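Lactaldehyde dehydrogenase (PDB 2OPX) oxidises L-lactaldehyde irreversibly to L-lactate with NAD(+), also acts on glycolaldehyde, and takes part in the breakdown of L-fucose and L-rhamnose. Local coordinates at residues I149-F154 with S226-V231; S281-N286 with P327-A332. All coordinates share one frame; numbering follows the deposited sequence.

Interaction 1. Residues I149-F154 with S226-V231; sequences ILPWNF and SMTGSV. With DXC ((3alpha,5beta,12alpha)-3,12-dihydroxycholan-24-oic acid), chain B.
The amide N of I149 gives its hydrogen to the carbonyl O of S226 at 2.9 Å, and the O of I149 takes one back from the N of T228 at 3.0 Å. Gripped through both its N and its O, I149 forms a parallel beta bridge with M227, where strand 135-149 runs out beside strand 224-228 in the Rossmann-fold sheet of this NAD-dependent dehydrogenase. At the bridge the two side chains lie on the same sheet face: CB of I149 meets CG of M227 at 3.4 Å, and beyond that point the chains diverge.

One residue further on, T228 divides its two branches. CG2 stands anti to the backbone N and meets CG of P151 at 3.6 Å, whereas OG1, anti to the carbonyl carbon (chi1 -61°), is hydrogen-bonded to NZ of K162 on helix 155-168. That same ammonium also binds OG of S226, a second buried hydroxyl. The pair illustrates a general principle of Rossmann-fold sheets, that the ends of parallel strands bring cofactor-binding loops together: both segments carry NAD(+)-binding residues, L150 and S230. S230 is also the N-cap of helix 231-242, its OG bonded to N of A233.

Beyond the bridge the chain turns toward the pocket where deoxycholate is bound. F154 presents its ring there and has a cation-pi contact with K96. With an alanine here, the steroid would probably lose one of its aromatic neighbours and K96 its pi partner, opening a gap in the pocket wall. The ring meets the ligand obliquely through CE2, 3.5 Å from C3 of DXC, with CZ also close to C7.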
# COMPACT_ATOMS: atom_id res chain seq x y z
N ILE A 149 -0.32 20.76 21.27
CA ILE A 149 0.06 22.11 21.63
C ILE A 149 -0.08 22.88 20.32
O ILE A 149 0.72 22.71 19.40
CB ILE A 149 1.54 22.16 22.09
CG1 ILE A 149 1.74 21.27 23.32
CG2 ILE A 149 1.95 23.59 22.39
CD1 ILE A 149 0.94 21.71 24.52
N LEU A 150 -1.11 23.72 20.24
CA LEU A 150 -1.37 24.46 19.01
C LEU A 150 -0.70 25.83 18.89
O LEU A 150 -0.34 26.45 19.89
CB LEU A 150 -2.87 24.63 18.82
CG LEU A 150 -3.69 23.35 18.98
CD1 LEU A 150 -5.16 23.70 18.92
CD2 LEU A 150 -3.33 22.35 17.91
N PRO A 151 -0.50 26.29 17.65
CA PRO A 151 0.12 27.59 17.36
C PRO A 151 -1.01 28.62 17.26
O PRO A 151 -2.19 28.26 17.33
CB PRO A 151 0.79 27.35 16.02
CG PRO A 151 -0.22 26.49 15.33
CD PRO A 151 -0.62 25.50 16.41
N TRP A 152 -0.64 29.89 17.09
CA TRP A 152 -1.62 30.96 16.98
C TRP A 152 -1.90 31.40 15.55
O TRP A 152 -2.94 32.02 15.29
CB TRP A 152 -1.17 32.18 17.80
CG TRP A 152 0.28 32.49 17.65
CD1 TRP A 152 1.29 32.12 18.48
CD2 TRP A 152 0.90 33.18 16.55
NE1 TRP A 152 2.50 32.53 17.98
CE2 TRP A 152 2.29 33.18 16.79
CE3 TRP A 152 0.41 33.79 15.39
CZ2 TRP A 152 3.21 33.77 15.91
CZ3 TRP A 152 1.32 34.38 14.51
CH2 TRP A 152 2.71 34.36 14.78
N ASN A 153 -1.00 31.09 14.61
CA ASN A 153 -1.19 31.50 13.22
C ASN A 153 -2.40 30.87 12.52
O ASN A 153 -3.09 31.54 11.75
CB ASN A 153 0.09 31.26 12.42
CG ASN A 153 0.50 29.81 12.40
OD1 ASN A 153 0.04 29.01 13.22
ND2 ASN A 153 1.39 29.47 11.48
N PHE A 154 -2.64 29.59 12.77
CA PHE A 154 -3.82 28.91 12.22
C PHE A 154 -4.37 28.05 13.35
O PHE A 154 -4.51 26.83 13.22
CB PHE A 154 -3.47 28.06 11.01
CG PHE A 154 -3.25 28.87 9.76
CD1 PHE A 154 -1.97 29.30 9.40
CD2 PHE A 154 -4.33 29.23 8.97
CE1 PHE A 154 -1.77 30.08 8.27
CE2 PHE A 154 -4.14 30.02 7.83
CZ PHE A 154 -2.86 30.44 7.49
N SER A 226 1.83 16.12 20.19
CA SER A 226 1.90 16.76 18.89
C SER A 226 1.94 18.25 19.13
O SER A 226 0.96 18.84 19.58
CB SER A 226 0.66 16.40 18.06
OG SER A 226 0.73 16.98 16.77
N MET A 227 3.09 18.85 18.84
CA MET A 227 3.24 20.28 19.06
C MET A 227 3.71 21.05 17.83
O MET A 227 4.54 20.58 17.05
CB MET A 227 4.21 20.53 20.23
CG MET A 227 4.55 21.98 20.46
SD MET A 227 5.95 22.52 19.45
CE MET A 227 6.81 23.48 20.62
N THR A 228 3.14 22.24 17.67
CA THR A 228 3.45 23.12 16.56
C THR A 228 3.83 24.47 17.17
O THR A 228 3.01 25.11 17.83
CB THR A 228 2.24 23.30 15.64
OG1 THR A 228 1.87 22.03 15.09
CG2 THR A 228 2.55 24.27 14.51
N GLY A 229 5.07 24.89 16.96
CA GLY A 229 5.51 26.15 17.50
C GLY A 229 6.92 26.50 17.07
O GLY A 229 7.33 26.18 15.95
N SER A 230 7.66 27.17 17.95
CA SER A 230 9.03 27.58 17.66
C SER A 230 9.98 26.41 17.85
O SER A 230 9.68 25.46 18.56
CB SER A 230 9.44 28.70 18.61
OG SER A 230 9.52 28.21 19.93
N VAL A 231 11.13 26.50 17.20
CA VAL A 231 12.14 25.46 17.29
C VAL A 231 12.55 25.27 18.74
O VAL A 231 12.55 24.14 19.25
CB VAL A 231 13.39 25.82 16.46
CG1 VAL A 231 14.44 24.72 16.58
CG2 VAL A 231 13.00 26.02 15.01
C1 DXC B . -1.78 26.44 5.53
C2 DXC B . -2.37 27.68 4.82
C3 DXC B . -3.89 27.81 5.14
C4 DXC B . -4.70 26.50 4.77
C5 DXC B . -4.03 25.27 5.41
C6 DXC B . -2.52 25.16 5.11
C7 DXC B . -4.49 29.06 4.45
C8 DXC B . -4.72 28.89 2.94
C9 DXC B . -5.55 27.66 2.58
C10 DXC B . -4.90 26.36 3.18
C11 DXC B . -5.75 27.48 1.05
C12 DXC B . -6.61 26.23 0.63
C13 DXC B . -5.90 24.97 1.24
C14 DXC B . -5.70 25.09 2.79
C15 DXC B . -6.35 28.61 0.24
C16 DXC B . -6.51 27.96 -1.13
C17 DXC B . -6.54 26.42 -0.96
C18 DXC B . -6.04 26.58 5.52
C19 DXC B . -7.58 25.78 -1.99
O1 DXC B . -4.60 24.79 0.66
O2 DXC B . -0.38 26.33 5.22
C20 DXC B . -8.04 26.35 1.28
C21 DXC B . -7.65 24.24 -1.90
C22 DXC B . -7.18 23.54 -3.20
C23 DXC B . -7.89 24.05 -4.47
O3 DXC B . -7.34 24.95 -5.17
O4 DXC B . -9.02 23.56 -4.78
C24 DXC B . -9.00 26.40 -1.91

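Interaction 2. Residues S281-N286 with P327-A332; sequences SGQVCN and PLINAA. With DXC ((3alpha,5beta,12alpha)-3,12-dihydroxycholan-24-oic acid), chain B.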
# COMPACT_ATOMS: atom_id res chain seq x y z
N SER A 281 0.32 37.67 6.97
CA SER A 281 1.41 38.59 7.28
C SER A 281 2.76 37.87 7.36
O SER A 281 3.64 38.29 8.12
CB SER A 281 1.12 39.32 8.59
OG SER A 281 -0.12 40.02 8.50
N GLY A 282 2.91 36.81 6.58
CA GLY A 282 4.15 36.06 6.57
C GLY A 282 4.32 35.20 7.81
O GLY A 282 5.40 34.66 8.06
N GLN A 283 3.24 35.06 8.57
CA GLN A 283 3.27 34.29 9.80
C GLN A 283 2.88 32.83 9.62
O GLN A 283 2.07 32.31 10.38
CB GLN A 283 2.38 34.96 10.84
CG GLN A 283 2.99 36.23 11.39
CD GLN A 283 2.04 36.99 12.28
OE1 GLN A 283 2.45 37.74 13.16
NE2 GLN A 283 0.74 36.82 12.04
N VAL A 284 3.45 32.19 8.61
CA VAL A 284 3.17 30.78 8.36
C VAL A 284 4.50 30.06 8.17
O VAL A 284 5.45 30.63 7.61
CB VAL A 284 2.32 30.58 7.10
CG1 VAL A 284 1.81 29.15 7.04
CG2 VAL A 284 1.16 31.56 7.10
N CYS A 285 4.58 28.83 8.65
CA CYS A 285 5.80 28.05 8.55
C CYS A 285 6.21 27.76 7.10
O CYS A 285 7.40 27.64 6.81
CB CYS A 285 5.66 26.74 9.33
SG CYS A 285 5.43 26.95 11.13
N ASN A 286 5.25 27.65 6.20
CA ASN A 286 5.59 27.35 4.81
C ASN A 286 5.61 28.58 3.91
O ASN A 286 5.58 28.46 2.68
CB ASN A 286 4.64 26.29 4.25
CG ASN A 286 3.19 26.67 4.40
OD1 ASN A 286 2.69 27.50 3.65
ND2 ASN A 286 2.52 26.06 5.36
N PRO A 327 -2.30 42.69 11.46
CA PRO A 327 -1.10 42.98 12.24
C PRO A 327 -0.38 41.67 12.59
O PRO A 327 -0.90 40.59 12.34
CB PRO A 327 -1.65 43.66 13.48
CG PRO A 327 -2.94 42.90 13.70
CD PRO A 327 -3.52 42.84 12.29
N LEU A 328 0.81 41.78 13.15
CA LEU A 328 1.54 40.59 13.57
C LEU A 328 0.86 40.18 14.88
O LEU A 328 0.15 40.98 15.49
CB LEU A 328 3.01 40.91 13.82
CG LEU A 328 3.84 41.26 12.58
CD1 LEU A 328 5.30 41.45 12.98
CD2 LEU A 328 3.72 40.16 11.55
N ILE A 329 1.09 38.94 15.31
CA ILE A 329 0.45 38.42 16.51
C ILE A 329 0.55 39.24 17.80
O ILE A 329 -0.42 39.33 18.55
CB ILE A 329 0.95 36.98 16.81
CG1 ILE A 329 0.08 36.36 17.90
CG2 ILE A 329 2.41 37.01 17.25
CD1 ILE A 329 -1.40 36.37 17.56
N ASN A 330 1.71 39.83 18.06
CA ASN A 330 1.88 40.62 19.28
C ASN A 330 3.11 41.52 19.23
O ASN A 330 3.90 41.46 18.30
CB ASN A 330 1.99 39.70 20.49
CG ASN A 330 3.10 38.68 20.35
OD1 ASN A 330 4.22 39.01 19.95
ND2 ASN A 330 2.79 37.43 20.67
N ALA A 331 3.26 42.35 20.26
CA ALA A 331 4.39 43.27 20.34
C ALA A 331 5.74 42.58 20.17
O ALA A 331 6.59 43.05 19.41
CB ALA A 331 4.35 44.02 21.66
N ALA A 332 5.94 41.48 20.89
CA ALA A 332 7.20 40.75 20.82
C ALA A 332 7.50 40.33 19.39
O ALA A 332 8.64 40.44 18.92
CB ALA A 332 7.15 39.53 21.72
C1 DXC B . -1.78 26.44 5.53
C2 DXC B . -2.37 27.68 4.82
C3 DXC B . -3.89 27.81 5.14
C4 DXC B . -4.70 26.50 4.77
C5 DXC B . -4.03 25.27 5.41
C6 DXC B . -2.52 25.16 5.11
C7 DXC B . -4.49 29.06 4.45
C8 DXC B . -4.72 28.89 2.94
C9 DXC B . -5.55 27.66 2.58
C10 DXC B . -4.90 26.36 3.18
C11 DXC B . -5.75 27.48 1.05
C12 DXC B . -6.61 26.23 0.63
C13 DXC B . -5.90 24.97 1.24
C14 DXC B . -5.70 25.09 2.79
C15 DXC B . -6.35 28.61 0.24
C16 DXC B . -6.51 27.96 -1.13
C17 DXC B . -6.54 26.42 -0.96
C18 DXC B . -6.04 26.58 5.52
C19 DXC B . -7.58 25.78 -1.99
O1 DXC B . -4.60 24.79 0.66
O2 DXC B . -0.38 26.33 5.22
C20 DXC B . -8.04 26.35 1.28
C21 DXC B . -7.65 24.24 -1.90
C22 DXC B . -7.18 23.54 -3.20
C23 DXC B . -7.89 24.05 -4.47
O3 DXC B . -7.34 24.95 -5.17
O4 DXC B . -9.02 23.56 -4.78
C24 DXC B . -9.00 26.40 -1.91
O HOH W 1 -1.13 38.09 13.75
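OE1 of Q283 accepts the amide hydrogen of I329 at 2.8 Å. The N-H lies in the plane of the side-chain carbonyl, on a lone pair, with 130° at the oxygen and 151° at the hydrogen. The other half of the amide works through water 1: NE2 donates to it at 2.8 Å, and the water donates in turn to O of P327 at 2.9 Å. One side-chain amide can thus join two loops by a direct bond and a water, and using both its ends should fix which way round it is turned. L328 crosses the glutamine obliquely, its CD2 lying 3.7 Å from CD of Q283 and also meeting CB of S281.

An extended chain beyond CG (chi2 172°) carries the amide across from the centre of an inverse gamma turn. NE2 has a further, weak bond to O of N280, and OG of S281 is tied to O of G326. On the far segment, OD1 of N330 caps helix 331-347 by bonding N of A333.

Further along the first segment come C285, an inferred active-site residue, and N286, which binds (S)-lactate. Here ND2 of N286 donates to O2 of deoxycholate at 2.9 Å. The loop that leads into helix 331-347 is therefore tied to the catalytic-cysteine loop of the aldehyde dehydrogenase active site.

Overall arrangement
Followed from the N terminus, the chain first closes interaction 1, bringing 226-231 back to 149-154 across 71 intervening residues and joining two strand ends of the cofactor-binding sheet. Only afterwards does interaction 2 open, closing a shorter loop of 40 residues between the catalytic-cysteine loop and the loop leading into helix 331-347. The two loops are in series and neither nest nor cross, yet in space their centres are 12 Å apart and they meet directly. ND2 of N153 probably bonds O of Q283, the W152 ring packs on I329 and Q283, and F154 touches V284. Successive closures thus converge on one pocket, where both touch the same deoxycholate.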